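DUF5624 domain-containing protein (Legionella pneumophila subsp. pneumophila, PDB 4JX2) is of unknown function but is probably secreted, and combines alpha helices with a small mixed beta sheet in an unusual arrangement. Local coordinates at residues 294-305 / 320-330. Numbering follows the deposited sequence.
Sequences DRIYITPYAAVK and YYNNTVWGARH
Y297 turns the edge of its ring onto the face of W326, a T-shaped pair with planes at 70°. One face of the same tyrosine ring is covered by R329, whose CB sits 3.6 Å from the ring centroid in a CH-pi contact. Y297 OH hydrogen-bonds H330 ND1 at 3.0 Å and also R333, further along the helix. W326 NE1 gives a nearly straight bond to R295 O (2.8 Å, 168°). The bond lies in the indole plane but reaches the oxygen from above its carbonyl plane. W326 CH2 lies against one face of the R295 guanidinium, off centre, while R295 NE bonds A256 O. Midway, T299 CG2 packs on V325 CG1.

At the far end, two tyrosine hydroxyls grip the loop after the strand. Y320 OH accepts a hydrogen bond from A303 N. Y321 OH donates to A303 O (2.6 Å) and accepts one from K305 N (2.8 Å). K305 bends at chi2 (-68°), which brings CE and NZ over the Y320 ring, NZ 4.8 Å from its centroid in a cation-pi contact. NZ also bonds a pentaethylene glycol, probably from the crystallisation liquor.

Helix side chains thus satisfy backbone groups at R295, A303 and K305, consistent with the helix setting the loop's path.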
loop_
_atom_site.group_PDB
_atom_site.type_symbol
_atom_site.label_atom_id
_atom_site.label_comp_id
_atom_site.label_asym_id
_atom_site.label_seq_id
_atom_site.Cartn_x
_atom_site.Cartn_y
_atom_site.Cartn_z
ATOM N N ASP A 294 8.761 -5.563 -12.903
ATOM C CA ASP A 294 7.906 -4.395 -13.195
ATOM C C ASP A 294 6.537 -4.806 -13.775
ATOM O O ASP A 294 5.684 -3.949 -13.968
ATOM C CB ASP A 294 8.610 -3.417 -14.156
ATOM C CG ASP A 294 8.912 -4.044 -15.507
ATOM O OD1 ASP A 294 8.014 -4.033 -16.383
ATOM O OD2 ASP A 294 10.030 -4.596 -15.670
ATOM N N ARG A 295 6.351 -6.104 -14.092
ATOM C CA ARG A 295 5.104 -6.656 -14.628
ATOM C C ARG A 295 4.204 -7.176 -13.484
ATOM O O ARG A 295 3.095 -7.668 -13.745
ATOM C CB ARG A 295 5.420 -7.757 -15.647
ATOM C CG ARG A 295 6.130 -7.206 -16.883
ATOM C CD ARG A 295 6.253 -8.216 -17.993
ATOM N NE ARG A 295 4.945 -8.607 -18.520
ATOM C CZ ARG A 295 4.317 -7.983 -19.509
ATOM N NH1 ARG A 295 4.870 -6.930 -20.098
ATOM N NH2 ARG A 295 3.131 -8.407 -19.921
ATOM N N ILE A 296 4.680 -7.018 -12.217
ATOM C CA ILE A 296 4.025 -7.403 -10.967
ATOM C C ILE A 296 3.538 -6.148 -10.259
ATOM O O ILE A 296 4.359 -5.352 -9.799
ATOM C CB ILE A 296 4.982 -8.234 -10.062
ATOM C CG1 ILE A 296 5.517 -9.490 -10.791
ATOM C CG2 ILE A 296 4.300 -8.599 -8.743
ATOM C CD1 ILE A 296 6.821 -10.000 -10.291
ATOM N N TYR A 297 2.208 -5.966 -10.158
ATOM C CA TYR A 297 1.648 -4.772 -9.515
ATOM C C TYR A 297 0.825 -5.149 -8.306
ATOM O O TYR A 297 -0.007 -6.052 -8.389
ATOM C CB TYR A 297 0.800 -3.942 -10.516
ATOM C CG TYR A 297 1.614 -3.354 -11.655
ATOM C CD1 TYR A 297 2.448 -2.257 -11.450
ATOM C CD2 TYR A 297 1.575 -3.913 -12.929
ATOM C CE1 TYR A 297 3.223 -1.733 -12.483
ATOM C CE2 TYR A 297 2.350 -3.401 -13.968
ATOM C CZ TYR A 297 3.157 -2.301 -13.744
ATOM O OH TYR A 297 3.936 -1.809 -14.762
ATOM N N ILE A 298 1.090 -4.481 -7.166
ATOM C CA ILE A 298 0.314 -4.662 -5.948
ATOM C C ILE A 298 -0.738 -3.578 -6.008
ATOM O O ILE A 298 -0.395 -2.400 -5.917
ATOM C CB ILE A 298 1.155 -4.659 -4.647
ATOM C CG1 ILE A 298 2.244 -5.770 -4.701
ATOM C CG2 ILE A 298 0.225 -4.827 -3.412
ATOM C CD1 ILE A 298 3.204 -5.724 -3.666
ATOM N N THR A 299 -2.001 -3.968 -6.250
ATOM C CA THR A 299 -3.117 -3.050 -6.432
ATOM C C THR A 299 -4.157 -3.260 -5.311
ATOM O O THR A 299 -5.217 -3.852 -5.564
ATOM C CB THR A 299 -3.713 -3.245 -7.842
ATOM O OG1 THR A 299 -4.154 -4.594 -7.966
ATOM C CG2 THR A 299 -2.718 -2.908 -8.956
ATOM N N PRO A 300 -3.909 -2.739 -4.075
ATOM C CA PRO A 300 -4.844 -3.013 -2.969
ATOM C C PRO A 300 -6.268 -2.460 -3.148
ATOM O O PRO A 300 -7.205 -2.972 -2.522
ATOM C CB PRO A 300 -4.150 -2.380 -1.764
ATOM C CG PRO A 300 -2.696 -2.415 -2.120
ATOM C CD PRO A 300 -2.721 -2.025 -3.573
ATOM N N TYR A 301 -6.442 -1.483 -4.038
ATOM C CA TYR A 301 -7.755 -0.894 -4.224
ATOM C C TYR A 301 -8.454 -1.417 -5.485
ATOM O O TYR A 301 -9.540 -0.941 -5.818
ATOM C CB TYR A 301 -7.672 0.634 -4.180
ATOM C CG TYR A 301 -7.139 1.145 -2.856
ATOM C CD1 TYR A 301 -7.801 0.871 -1.655
ATOM C CD2 TYR A 301 -5.969 1.897 -2.797
ATOM C CE1 TYR A 301 -7.299 1.317 -0.431
ATOM C CE2 TYR A 301 -5.489 2.394 -1.585
ATOM C CZ TYR A 301 -6.143 2.082 -0.401
ATOM O OH TYR A 301 -5.650 2.573 0.791
ATOM N N ALA A 302 -7.896 -2.456 -6.123
ATOM C CA ALA A 302 -8.568 -3.068 -7.250
ATOM C C ALA A 302 -9.854 -3.721 -6.761
ATOM O O ALA A 302 -9.875 -4.317 -5.671
ATOM C CB ALA A 302 -7.672 -4.104 -7.900
ATOM N N ALA A 303 -10.934 -3.575 -7.543
ATOM C CA ALA A 303 -12.217 -4.182 -7.231
ATOM C C ALA A 303 -12.179 -5.713 -7.383
ATOM O O ALA A 303 -11.435 -6.244 -8.210
ATOM C CB ALA A 303 -13.270 -3.617 -8.155
ATOM N N VAL A 304 -13.006 -6.406 -6.596
ATOM C CA VAL A 304 -13.250 -7.847 -6.688
ATOM C C VAL A 304 -14.514 -7.955 -7.592
ATOM O O VAL A 304 -15.628 -7.662 -7.161
ATOM C CB VAL A 304 -13.393 -8.488 -5.288
ATOM C CG1 VAL A 304 -13.691 -9.974 -5.391
ATOM C CG2 VAL A 304 -12.140 -8.243 -4.453
ATOM N N LYS A 305 -14.307 -8.227 -8.875
ATOM C CA LYS A 305 -15.376 -8.248 -9.877
ATOM C C LYS A 305 -16.332 -9.487 -9.755
ATOM O O LYS A 305 -15.928 -10.537 -9.235
ATOM C CB LYS A 305 -14.763 -8.153 -11.282
ATOM C CG LYS A 305 -14.260 -6.761 -11.610
ATOM C CD LYS A 305 -15.409 -5.802 -11.743
ATOM C CE LYS A 305 -14.992 -4.386 -11.547
ATOM N NZ LYS A 305 -16.182 -3.524 -11.584
ATOM N N TYR A 320 -11.396 -4.926 -17.194
ATOM C CA TYR A 320 -11.125 -4.250 -15.937
ATOM C C TYR A 320 -9.737 -4.634 -15.398
ATOM O O TYR A 320 -8.925 -3.752 -15.158
ATOM C CB TYR A 320 -12.225 -4.514 -14.880
ATOM C CG TYR A 320 -11.885 -3.898 -13.543
ATOM C CD1 TYR A 320 -11.903 -2.513 -13.365
ATOM C CD2 TYR A 320 -11.436 -4.684 -12.486
ATOM C CE1 TYR A 320 -11.526 -1.934 -12.154
ATOM C CE2 TYR A 320 -11.072 -4.117 -11.265
ATOM C CZ TYR A 320 -11.115 -2.742 -11.105
ATOM O OH TYR A 320 -10.711 -2.186 -9.918
ATOM N N TYR A 321 -9.471 -5.924 -15.213
ATOM C CA TYR A 321 -8.201 -6.376 -14.647
ATOM C C TYR A 321 -7.025 -6.187 -15.616
ATOM O O TYR A 321 -5.962 -5.716 -15.208
ATOM C CB TYR A 321 -8.302 -7.853 -14.186
ATOM C CG TYR A 321 -9.162 -8.017 -12.955
ATOM C CD1 TYR A 321 -8.812 -7.409 -11.748
ATOM C CD2 TYR A 321 -10.344 -8.747 -12.998
ATOM C CE1 TYR A 321 -9.621 -7.525 -10.620
ATOM C CE2 TYR A 321 -11.145 -8.895 -11.866
ATOM C CZ TYR A 321 -10.777 -8.283 -10.679
ATOM O OH TYR A 321 -11.563 -8.430 -9.561
ATOM N N ASN A 322 -7.233 -6.532 -16.880
ATOM C CA ASN A 322 -6.222 -6.502 -17.916
ATOM C C ASN A 322 -5.831 -5.074 -18.304
ATOM O O ASN A 322 -4.636 -4.787 -18.372
ATOM C CB ASN A 322 -6.737 -7.281 -19.136
ATOM C CG ASN A 322 -5.780 -7.404 -20.280
ATOM O OD1 ASN A 322 -4.660 -7.885 -20.137
ATOM N ND2 ASN A 322 -6.228 -7.014 -21.461
ATOM N N ASN A 323 -6.821 -4.188 -18.573
ATOM C CA ASN A 323 -6.566 -2.829 -19.049
ATOM C C ASN A 323 -6.689 -1.748 -17.964
ATOM O O ASN A 323 -5.774 -0.942 -17.829
ATOM C CB ASN A 323 -7.495 -2.491 -20.214
ATOM C CG ASN A 323 -7.380 -3.414 -21.405
ATOM O OD1 ASN A 323 -8.297 -4.173 -21.722
ATOM N ND2 ASN A 323 -6.257 -3.364 -22.101
ATOM N N THR A 324 -7.808 -1.708 -17.217
ATOM C CA THR A 324 -8.054 -0.677 -16.210
ATOM C C THR A 324 -7.068 -0.804 -15.079
ATOM O O THR A 324 -6.560 0.221 -14.606
ATOM C CB THR A 324 -9.504 -0.729 -15.711
ATOM O OG1 THR A 324 -10.391 -0.837 -16.829
ATOM C CG2 THR A 324 -9.884 0.471 -14.842
ATOM N N VAL A 325 -6.790 -2.038 -14.633
ATOM C CA VAL A 325 -5.863 -2.252 -13.527
ATOM C C VAL A 325 -4.430 -2.396 -14.060
ATOM O O VAL A 325 -3.686 -1.422 -14.012
ATOM C CB VAL A 325 -6.269 -3.413 -12.584
ATOM C CG1 VAL A 325 -5.308 -3.515 -11.413
ATOM C CG2 VAL A 325 -7.684 -3.208 -12.063
ATOM N N TRP A 326 -4.069 -3.561 -14.620
ATOM C CA TRP A 326 -2.712 -3.864 -15.069
ATOM C C TRP A 326 -2.184 -2.886 -16.138
ATOM O O TRP A 326 -1.108 -2.309 -15.943
ATOM C CB TRP A 326 -2.593 -5.328 -15.546
ATOM C CG TRP A 326 -1.162 -5.781 -15.607
ATOM C CD1 TRP A 326 -0.411 -6.270 -14.576
ATOM C CD2 TRP A 326 -0.264 -5.618 -16.714
ATOM N NE1 TRP A 326 0.890 -6.459 -14.985
ATOM C CE2 TRP A 326 1.016 -6.035 -16.282
ATOM C CE3 TRP A 326 -0.414 -5.134 -18.026
ATOM C CZ2 TRP A 326 2.135 -6.019 -17.126
ATOM C CZ3 TRP A 326 0.699 -5.110 -18.855
ATOM C CH2 TRP A 326 1.949 -5.566 -18.411
ATOM N N GLY A 327 -2.945 -2.723 -17.227
ATOM C CA GLY A 327 -2.607 -1.899 -18.388
ATOM C C GLY A 327 -2.242 -0.460 -18.089
ATOM O O GLY A 327 -1.249 0.042 -18.615
ATOM N N ALA A 328 -3.058 0.221 -17.262
ATOM C CA ALA A 328 -2.861 1.618 -16.870
ATOM C C ALA A 328 -1.532 1.804 -16.105
ATOM O O ALA A 328 -0.780 2.729 -16.438
ATOM C CB ALA A 328 -4.030 2.087 -16.031
ATOM N N ARG A 329 -1.204 0.877 -15.149
ATOM C CA ARG A 329 0.056 0.946 -14.386
ATOM C C ARG A 329 1.235 0.784 -15.314
ATOM O O ARG A 329 2.194 1.552 -15.228
ATOM C CB ARG A 329 0.137 -0.078 -13.245
ATOM C CG ARG A 329 -1.149 -0.376 -12.492
ATOM C CD ARG A 329 -1.518 0.561 -11.357
ATOM N NE ARG A 329 -1.979 1.886 -11.785
ATOM C CZ ARG A 329 -3.226 2.183 -12.144
ATOM N NH1 ARG A 329 -4.163 1.239 -12.168
ATOM N NH2 ARG A 329 -3.541 3.426 -12.502
ATOM N N HIS A 330 1.137 -0.161 -16.247
ATOM C CA HIS A 330 2.188 -0.404 -17.215
ATOM C C HIS A 330 2.345 0.730 -18.240
ATOM O O HIS A 330 3.471 1.062 -18.618
ATOM C CB HIS A 330 1.918 -1.709 -17.928
ATOM C CG HIS A 330 3.162 -2.355 -18.439
ATOM N ND1 HIS A 330 4.148 -2.842 -17.568
ATOM C CD2 HIS A 330 3.540 -2.598 -19.718
ATOM C CE1 HIS A 330 5.082 -3.357 -18.348
ATOM N NE2 HIS A 330 4.756 -3.244 -19.650
#